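Transcriptional regulator KdgR (Pseudomonas aeruginosa, PDB 5Y6I) probably acts as an IclR-family DNA-binding transcription factor, with a helix-turn-helix domain for DNA and a C-terminal domain of the type that senses effectors. Local coordinates at the interface of chains A and B. Residues are numbered along the deposited sequence; one frame, centred on the assembly and turned at random. Chains: chain A/B, Transcriptional regulator KdgR.

Contact 1: the interface of chains A and B. Residues chain A 62, 64, 79, 83; chain B 23, 26-27.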
# COMPACT_ATOMS: atom_id res chain seq x y z
N SER A 62 -0.98 25.08 5.38
CA SER A 62 -1.78 24.16 4.57
C SER A 62 -1.98 22.79 5.23
O SER A 62 -2.64 21.93 4.63
CB SER A 62 -1.13 24.00 3.20
OG SER A 62 0.20 23.55 3.34
N PHE A 64 0.15 20.52 5.52
CA PHE A 64 1.05 19.54 4.95
C PHE A 64 2.28 19.31 5.81
O PHE A 64 2.99 18.31 5.60
CB PHE A 64 1.45 19.96 3.52
CG PHE A 64 0.47 19.50 2.46
CD1 PHE A 64 -0.63 20.26 2.13
CD2 PHE A 64 0.63 18.29 1.82
CE1 PHE A 64 -1.53 19.83 1.18
CE2 PHE A 64 -0.27 17.86 0.87
CZ PHE A 64 -1.36 18.64 0.55
N GLU A 79 -2.38 16.65 6.28
CA GLU A 79 -2.58 16.75 4.83
C GLU A 79 -1.60 15.88 4.07
O GLU A 79 -1.95 15.28 3.05
CB GLU A 79 -2.47 18.20 4.38
CG GLU A 79 -3.76 18.96 4.54
CD GLU A 79 -4.94 18.14 4.08
OE1 GLU A 79 -4.86 17.51 2.99
OE2 GLU A 79 -5.95 18.10 4.81
N VAL A 83 -3.24 12.76 1.56
CA VAL A 83 -2.86 12.59 0.15
C VAL A 83 -2.18 11.25 -0.05
O VAL A 83 -2.50 10.49 -0.98
CB VAL A 83 -1.96 13.75 -0.31
CG1 VAL A 83 -1.25 13.40 -1.63
CG2 VAL A 83 -2.75 15.04 -0.41
N THR B 23 0.02 22.73 -3.66
CA THR B 23 -0.53 21.71 -2.77
C THR B 23 -2.05 21.68 -2.81
O THR B 23 -2.64 20.63 -2.58
CB THR B 23 -0.03 21.92 -1.34
OG1 THR B 23 -0.61 23.12 -0.79
CG2 THR B 23 1.51 22.06 -1.30
N LEU B 26 -2.76 19.33 -5.45
CA LEU B 26 -2.51 18.01 -4.86
C LEU B 26 -3.73 17.48 -4.11
O LEU B 26 -4.08 16.30 -4.25
CB LEU B 26 -1.30 18.07 -3.92
CG LEU B 26 -0.04 17.35 -4.37
CD1 LEU B 26 0.93 17.22 -3.21
CD2 LEU B 26 -0.41 15.99 -4.93
N LYS B 27 -4.38 18.32 -3.29
CA LYS B 27 -5.47 17.80 -2.46
C LYS B 27 -6.70 17.49 -3.28
O LYS B 27 -7.43 16.53 -2.97
CB LYS B 27 -5.85 18.76 -1.33
CG LYS B 27 -4.72 19.45 -0.66
CD LYS B 27 -5.10 19.94 0.75
CE LYS B 27 -6.35 20.81 0.77
NZ LYS B 27 -6.32 22.03 -0.10

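Contact 2: the interface of chains A and B. Residues chain A 88, 219-220, 260, 262; chain B 81-82, 85.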
# COMPACT_ATOMS: atom_id res chain seq x y z
N LEU A 88 -1.90 5.43 -1.81
CA LEU A 88 -1.78 4.01 -1.49
C LEU A 88 -3.09 3.25 -1.76
O LEU A 88 -3.07 2.08 -2.13
CB LEU A 88 -1.35 3.85 -0.03
CG LEU A 88 0.04 4.40 0.30
CD1 LEU A 88 0.13 4.76 1.75
CD2 LEU A 88 1.13 3.38 -0.02
N ALA A 219 4.43 -0.28 -2.87
CA ALA A 219 5.02 0.69 -1.96
C ALA A 219 5.46 0.06 -0.65
O ALA A 219 6.52 0.40 -0.11
CB ALA A 219 4.02 1.81 -1.69
N ARG A 220 4.66 -0.86 -0.11
CA ARG A 220 4.96 -1.41 1.21
C ARG A 220 5.86 -2.64 1.13
O ARG A 220 6.13 -3.25 2.17
CB ARG A 220 3.66 -1.73 1.95
CG ARG A 220 2.57 -0.69 1.72
CD ARG A 220 1.48 -0.82 2.74
NE ARG A 220 2.11 -0.93 4.03
CZ ARG A 220 1.92 -0.08 5.03
NH1 ARG A 220 1.06 0.93 4.92
NH2 ARG A 220 2.57 -0.28 6.17
N GLY A 260 5.99 3.04 -5.76
CA GLY A 260 6.41 3.61 -4.51
C GLY A 260 7.47 2.82 -3.79
O GLY A 260 7.97 3.28 -2.75
N ASP A 262 10.82 1.40 -2.52
CA ASP A 262 12.10 2.07 -2.38
C ASP A 262 13.29 1.22 -2.82
O ASP A 262 14.43 1.69 -2.74
CB ASP A 262 12.31 2.51 -0.92
CG ASP A 262 12.16 1.37 0.08
OD1 ASP A 262 12.47 0.20 -0.26
OD2 ASP A 262 11.73 1.64 1.23
N LEU B 81 2.97 8.40 -2.58
CA LEU B 81 3.11 7.18 -1.79
C LEU B 81 4.25 7.32 -0.80
O LEU B 81 4.12 6.93 0.37
CB LEU B 81 3.36 5.96 -2.68
CG LEU B 81 2.34 5.69 -3.77
CD1 LEU B 81 2.93 4.95 -4.99
CD2 LEU B 81 1.17 4.93 -3.16
N ARG B 82 5.37 7.87 -1.24
CA ARG B 82 6.48 8.12 -0.33
C ARG B 82 6.02 8.93 0.87
O ARG B 82 6.32 8.58 2.02
CB ARG B 82 7.61 8.83 -1.06
CG ARG B 82 7.97 8.12 -2.33
CD ARG B 82 8.11 6.64 -2.02
NE ARG B 82 9.31 6.38 -1.24
CZ ARG B 82 9.45 5.36 -0.41
NH1 ARG B 82 10.59 5.19 0.24
NH2 ARG B 82 8.45 4.52 -0.22
N LEU B 85 3.87 6.97 3.22
CA LEU B 85 4.55 5.99 4.05
C LEU B 85 5.42 6.67 5.10
O LEU B 85 5.47 6.21 6.25
CB LEU B 85 5.37 5.04 3.18
CG LEU B 85 4.49 4.22 2.24
CD1 LEU B 85 5.32 3.26 1.41
CD2 LEU B 85 3.41 3.45 3.02

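Contact 3: the interface of chains A and B. Residues chain A 83, 86-88, 90; chain B 30, 33, 76, 80-81.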
# COMPACT_ATOMS: atom_id res chain seq x y z
N VAL A 83 -3.24 12.76 1.56
CA VAL A 83 -2.86 12.59 0.15
C VAL A 83 -2.18 11.25 -0.05
O VAL A 83 -2.50 10.49 -0.98
CB VAL A 83 -1.96 13.75 -0.31
CG1 VAL A 83 -1.25 13.40 -1.63
CG2 VAL A 83 -2.75 15.04 -0.41
N ALA A 86 -4.49 8.38 -0.01
CA ALA A 86 -5.22 8.34 -1.27
C ALA A 86 -4.38 7.66 -2.33
O ALA A 86 -4.89 6.80 -3.08
CB ALA A 86 -5.60 9.75 -1.71
N ALA A 87 -3.09 7.99 -2.39
CA ALA A 87 -2.17 7.33 -3.30
C ALA A 87 -2.15 5.83 -3.06
O ALA A 87 -2.37 5.04 -3.98
CB ALA A 87 -0.76 7.92 -3.13
N LEU A 88 -1.90 5.43 -1.81
CA LEU A 88 -1.78 4.01 -1.49
C LEU A 88 -3.09 3.25 -1.76
O LEU A 88 -3.07 2.08 -2.13
CB LEU A 88 -1.35 3.85 -0.03
CG LEU A 88 0.04 4.40 0.30
CD1 LEU A 88 0.13 4.76 1.75
CD2 LEU A 88 1.13 3.38 -0.02
N SER A 90 -4.74 3.88 -4.26
CA SER A 90 -4.84 3.89 -5.70
C SER A 90 -3.85 2.97 -6.40
O SER A 90 -3.98 2.77 -7.61
CB SER A 90 -4.65 5.31 -6.24
OG SER A 90 -5.70 6.16 -5.82
N ALA B 30 -6.12 14.20 -4.81
CA ALA B 30 -6.44 13.11 -3.89
C ALA B 30 -7.94 12.89 -3.79
O ALA B 30 -8.43 11.76 -3.94
CB ALA B 30 -5.83 13.39 -2.51
N SER B 33 -9.19 11.11 -6.80
CA SER B 33 -8.46 9.93 -7.24
C SER B 33 -9.45 8.76 -7.43
O SER B 33 -10.54 8.77 -6.88
CB SER B 33 -7.36 9.58 -6.23
OG SER B 33 -7.91 9.16 -5.01
N LEU B 76 -2.41 10.61 -8.83
CA LEU B 76 -1.37 10.93 -7.86
C LEU B 76 -0.08 10.23 -8.23
O LEU B 76 -0.09 9.14 -8.82
CB LEU B 76 -1.81 10.55 -6.45
CG LEU B 76 -2.72 11.52 -5.72
CD1 LEU B 76 -3.03 10.98 -4.33
CD2 LEU B 76 -2.10 12.94 -5.67
N ALA B 80 3.74 10.85 -3.73
CA ALA B 80 2.61 10.81 -2.82
C ALA B 80 2.61 9.53 -1.98
O ALA B 80 2.26 9.56 -0.80
CB ALA B 80 1.31 10.94 -3.61
N LEU B 81 2.97 8.40 -2.58
CA LEU B 81 3.11 7.18 -1.79
C LEU B 81 4.25 7.32 -0.80
O LEU B 81 4.12 6.93 0.37
CB LEU B 81 3.36 5.96 -2.68
CG LEU B 81 2.34 5.69 -3.77
CD1 LEU B 81 2.93 4.95 -4.99
CD2 LEU B 81 1.17 4.93 -3.16

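Contact 4: the interface of chains A and B. Residues chain A 85, 88-89; chain B 81, 88, 124-125, 139-141.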
# COMPACT_ATOMS: atom_id res chain seq x y z
N LEU A 85 -2.36 8.49 1.74
CA LEU A 85 -3.27 7.35 1.84
C LEU A 85 -4.18 7.25 0.63
O LEU A 85 -4.66 6.15 0.30
CB LEU A 85 -4.12 7.44 3.11
CG LEU A 85 -3.45 7.38 4.49
CD1 LEU A 85 -4.51 7.60 5.57
CD2 LEU A 85 -2.69 6.08 4.73
N LEU A 88 -1.90 5.43 -1.81
CA LEU A 88 -1.78 4.01 -1.49
C LEU A 88 -3.09 3.25 -1.76
O LEU A 88 -3.07 2.08 -2.13
CB LEU A 88 -1.35 3.85 -0.03
CG LEU A 88 0.04 4.40 0.30
CD1 LEU A 88 0.13 4.76 1.75
CD2 LEU A 88 1.13 3.38 -0.02
N ASP A 89 -4.23 3.91 -1.58
CA ASP A 89 -5.49 3.30 -1.99
C ASP A 89 -5.61 3.21 -3.51
O ASP A 89 -6.50 2.52 -4.01
CB ASP A 89 -6.68 4.11 -1.45
CG ASP A 89 -8.01 3.44 -1.73
OD1 ASP A 89 -8.03 2.20 -1.74
OD2 ASP A 89 -9.04 4.14 -1.93
N LEU B 81 2.97 8.40 -2.58
CA LEU B 81 3.11 7.18 -1.79
C LEU B 81 4.25 7.32 -0.80
O LEU B 81 4.12 6.93 0.37
CB LEU B 81 3.36 5.96 -2.68
CG LEU B 81 2.34 5.69 -3.77
CD1 LEU B 81 2.93 4.95 -4.99
CD2 LEU B 81 1.17 4.93 -3.16
N LEU B 88 3.35 7.77 7.91
CA LEU B 88 2.99 6.68 8.80
C LEU B 88 4.18 6.25 9.65
O LEU B 88 4.01 5.92 10.82
CB LEU B 88 2.43 5.51 8.01
CG LEU B 88 1.15 5.82 7.26
CD1 LEU B 88 0.94 4.77 6.15
CD2 LEU B 88 -0.00 5.85 8.22
N VAL B 124 -8.56 4.49 8.22
CA VAL B 124 -7.83 3.25 8.00
C VAL B 124 -6.57 3.52 7.19
O VAL B 124 -6.62 4.15 6.13
CB VAL B 124 -8.72 2.19 7.33
CG1 VAL B 124 -9.31 2.74 6.11
CG2 VAL B 124 -7.88 0.98 6.94
N VAL B 125 -5.44 3.03 7.70
CA VAL B 125 -4.13 3.34 7.15
C VAL B 125 -3.43 2.13 6.55
O VAL B 125 -2.37 2.30 5.93
CB VAL B 125 -3.23 4.00 8.22
CG1 VAL B 125 -3.92 5.20 8.82
CG2 VAL B 125 -2.89 3.00 9.35
N GLN B 139 -11.44 0.75 2.11
CA GLN B 139 -10.42 1.51 1.40
C GLN B 139 -9.43 2.09 2.40
O GLN B 139 -9.84 2.74 3.37
CB GLN B 139 -11.07 2.63 0.59
CG GLN B 139 -12.18 2.22 -0.38
CD GLN B 139 -12.12 0.77 -0.88
OE1 GLN B 139 -11.06 0.26 -1.24
NE2 GLN B 139 -13.27 0.12 -0.91
N VAL B 140 -8.14 1.86 2.17
CA VAL B 140 -7.13 2.60 2.91
C VAL B 140 -7.42 4.09 2.76
O VAL B 140 -7.73 4.57 1.67
CB VAL B 140 -5.72 2.24 2.42
CG1 VAL B 140 -4.76 3.38 2.67
CG2 VAL B 140 -5.20 1.00 3.14
N GLY B 141 -7.39 4.81 3.88
CA GLY B 141 -7.68 6.24 3.86
C GLY B 141 -9.13 6.61 4.01
O GLY B 141 -9.47 7.79 3.88

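Contact 1: the interface of chains A and B
With the A:Phe64 ring plane nearly perpendicular to the plane of its CA, CB and CG (chi2 87°), and CG of B:Lys27 anti to its carbonyl carbon and beside the backbone N (chi1 -40°), the lysine methylenes meet the rim of the ring. The site belongs to the IclR-type winged helix-turn-helix domain: A:Phe64 lies between helix 49-61 and strand 65-67, and packs on helix 18-31 of chain B. B:Lys27 has its CG in the ring plane and 3.7 Å from CZ of A:Phe64. One carbon further out, its CD is 3.6 Å from CE1 of the same ring. B:Thr23, one turn earlier, touches the same part of the ring with CB, 3.6 Å from A:Phe64 CE1, the two side chains running past each other in opposite directions. A:Glu79 of helix 78-88 covers a face of the ring, its CB 3.5 Å above the plane and over the centre, which should restrict how the phenyl can tilt. Its carboxylate then reaches the lysine methylenes, crossing that chain at about a right angle, with OE1 3.3 Å from B:Lys27 CD. The lysine bends at chi3 and chi4 and carries its amine away, leaving NZ 5.7 Å from A:Glu79 OE1, so any attraction between the two charges would be long-range. A:Val83 borders the patch, its CG2 4.2 Å from the carbonyl O of B:Leu26.

Contact 2: the interface of chains A and B
The apolar centre is a leucine cluster, A:Leu88 against B:Leu81 and B:Leu85, formed where helix 78-88 of chain A passes helix 78-89 of chain B. In IclR-family regulators this segment links the helix-turn-helix domain to the C-terminal effector domain. CD2 of A:Leu88 touches both partner leucines, 3.5 Å from CD2 of B:Leu81 and 3.8 Å from CD2 of B:Leu85. Its other methyl, CD1, lies 3.7 Å from that same CD2 of B:Leu85. B:Leu85 has CG anti to the carbonyl carbon and beside the backbone N (chi1 -63°), an extended course that points its other methyl at the chain A effector domain. There CD1 is 3.7 Å from CB of A:Ala219, in the turn between strands 209-217 and 223-232. The guanidinium of A:Arg220 skirts the same leucine. B:Leu81 uses CD1 outward, 3.8 Å from CA of A:Gly260, just beyond helix 244-258. At the polar rim B:Arg82 bends at chi2 and chi3 and brings its guanidinium alongside the A:Gly260 carbonyl. NH2 comes within 2.9 Å of A:Gly260 O, but its N-H points elsewhere, and the pair is not a hydrogen bond. A long salt bridge joins B:Arg82 NH1 to A:Asp262 OD2 at 3.9 Å. The carboxylate and guanidinium planes stand 90° apart, which rules out a flat, two-pronged pairing.

Contact 3: the interface of chains A and B
Helix 78-88 of chain A, through A:Val83, A:Ala86 and A:Ala87, packs on the end of helix 18-31, strand 73-76 and the start of helix 78-89 of chain B, and the loops holding A:Ser90 and B:Ser33, each just after a helix, also meet. Chain B therefore contributes its winged helix-turn-helix domain as well as its linker helix. B:Leu76 has CG anti to the carbonyl carbon (chi1 -81°), and the chain then extends to lay CD1 over the backbone of the chain A helix, 3.4 Å from the carbonyl O of A:Val83. The same methyl is 3.9 Å from CB of A:Ala86, bridging the two residues, and both methyls of B:Leu76 border CG1 of A:Val83. The small side chains on both sides probably allow a close approach of the backbones. A:Ala86 and B:Ala30 meet methyl to methyl, CB to CB at 3.7 Å. A:Ala87 CB does the same with B:Ala80 CB at 3.7 Å, and is also 3.6 Å from CD2 of B:Leu81, the methyl that B:Leu81 lays against A:Leu88 as well. At the far edge two serines face each other, each hydroxyl already committed within its own chain. A:Ser90 OG donates to the carbonyl O of A:Ala86, tilted 31° from the carbonyl plane. B:Ser33 OG donates to B:Ala30 O in that plane, on a lone pair. The two hydroxyls, A:Ser90 OG and B:Ser33 OG, stand 3.8 Å apart.

Contact 4: the interface of chains A and B
A:Leu85 forms the apolar centre, lying against B:Val125, B:Val140 and B:Gly141 of the C-terminal domain of chain B. Helix 78-88, the linker helix of chain A, thus packs on the C-terminal, presumed effector-binding domain of its partner as well as on the helix-turn-helix domain. The branches of the leucine divide the work. CD2 is 3.9 Å from CA of B:Val125, on strand 121-128, and 4.0 Å from CG1 of B:Val140, whose side chain crosses it at about a right angle. CD1 rests on B:Gly141, 3.8 Å from its CA; A:Leu85 CB is equally near the same CA, a closeness that the lack of a side chain may permit. B:Leu88 adds a looser touch on the CD2 branch, its CD1 4.1 Å from CD2 of A:Leu85. B:Val140 has CG1 anti to its backbone N (chi1 154°), which directs that methyl to the A:Leu85 carbonyl O. Towards the rim lies A:Asp89, just past the helix end. Its CG is anti to the backbone N (chi1 -174°), carrying the carboxylate across the B:Gln139–B:Val140 segment. B:Gln139 is poorly ordered, so where its amide lies relative to the carboxylate is doubtful. The clearer meeting is of backbone with methylene: the carbonyl O of B:Val140 lies 3.3 Å from CB of A:Asp89.

Helix 78-88 of chain A runs through all four contacts. Contacts 3 and 4 lie closest, their C-alpha centres about 8 Å apart, and contacts 1 and 2 farthest, about 17 Å; contact 3 is about 10 Å from contact 2 and 11 Å from contact 1. A:Leu88 and B:Leu81 recur in contacts 2, 3 and 4, and A:Val83 joins contacts 1 and 3. The linker helices therefore appear to tie DNA-binding and effector domains of both chains together. Such a layout would suit the dimers typical of IclR regulators and could pass effector-domain movements to the DNA-binding domains, although the pairing is not an exact two-fold.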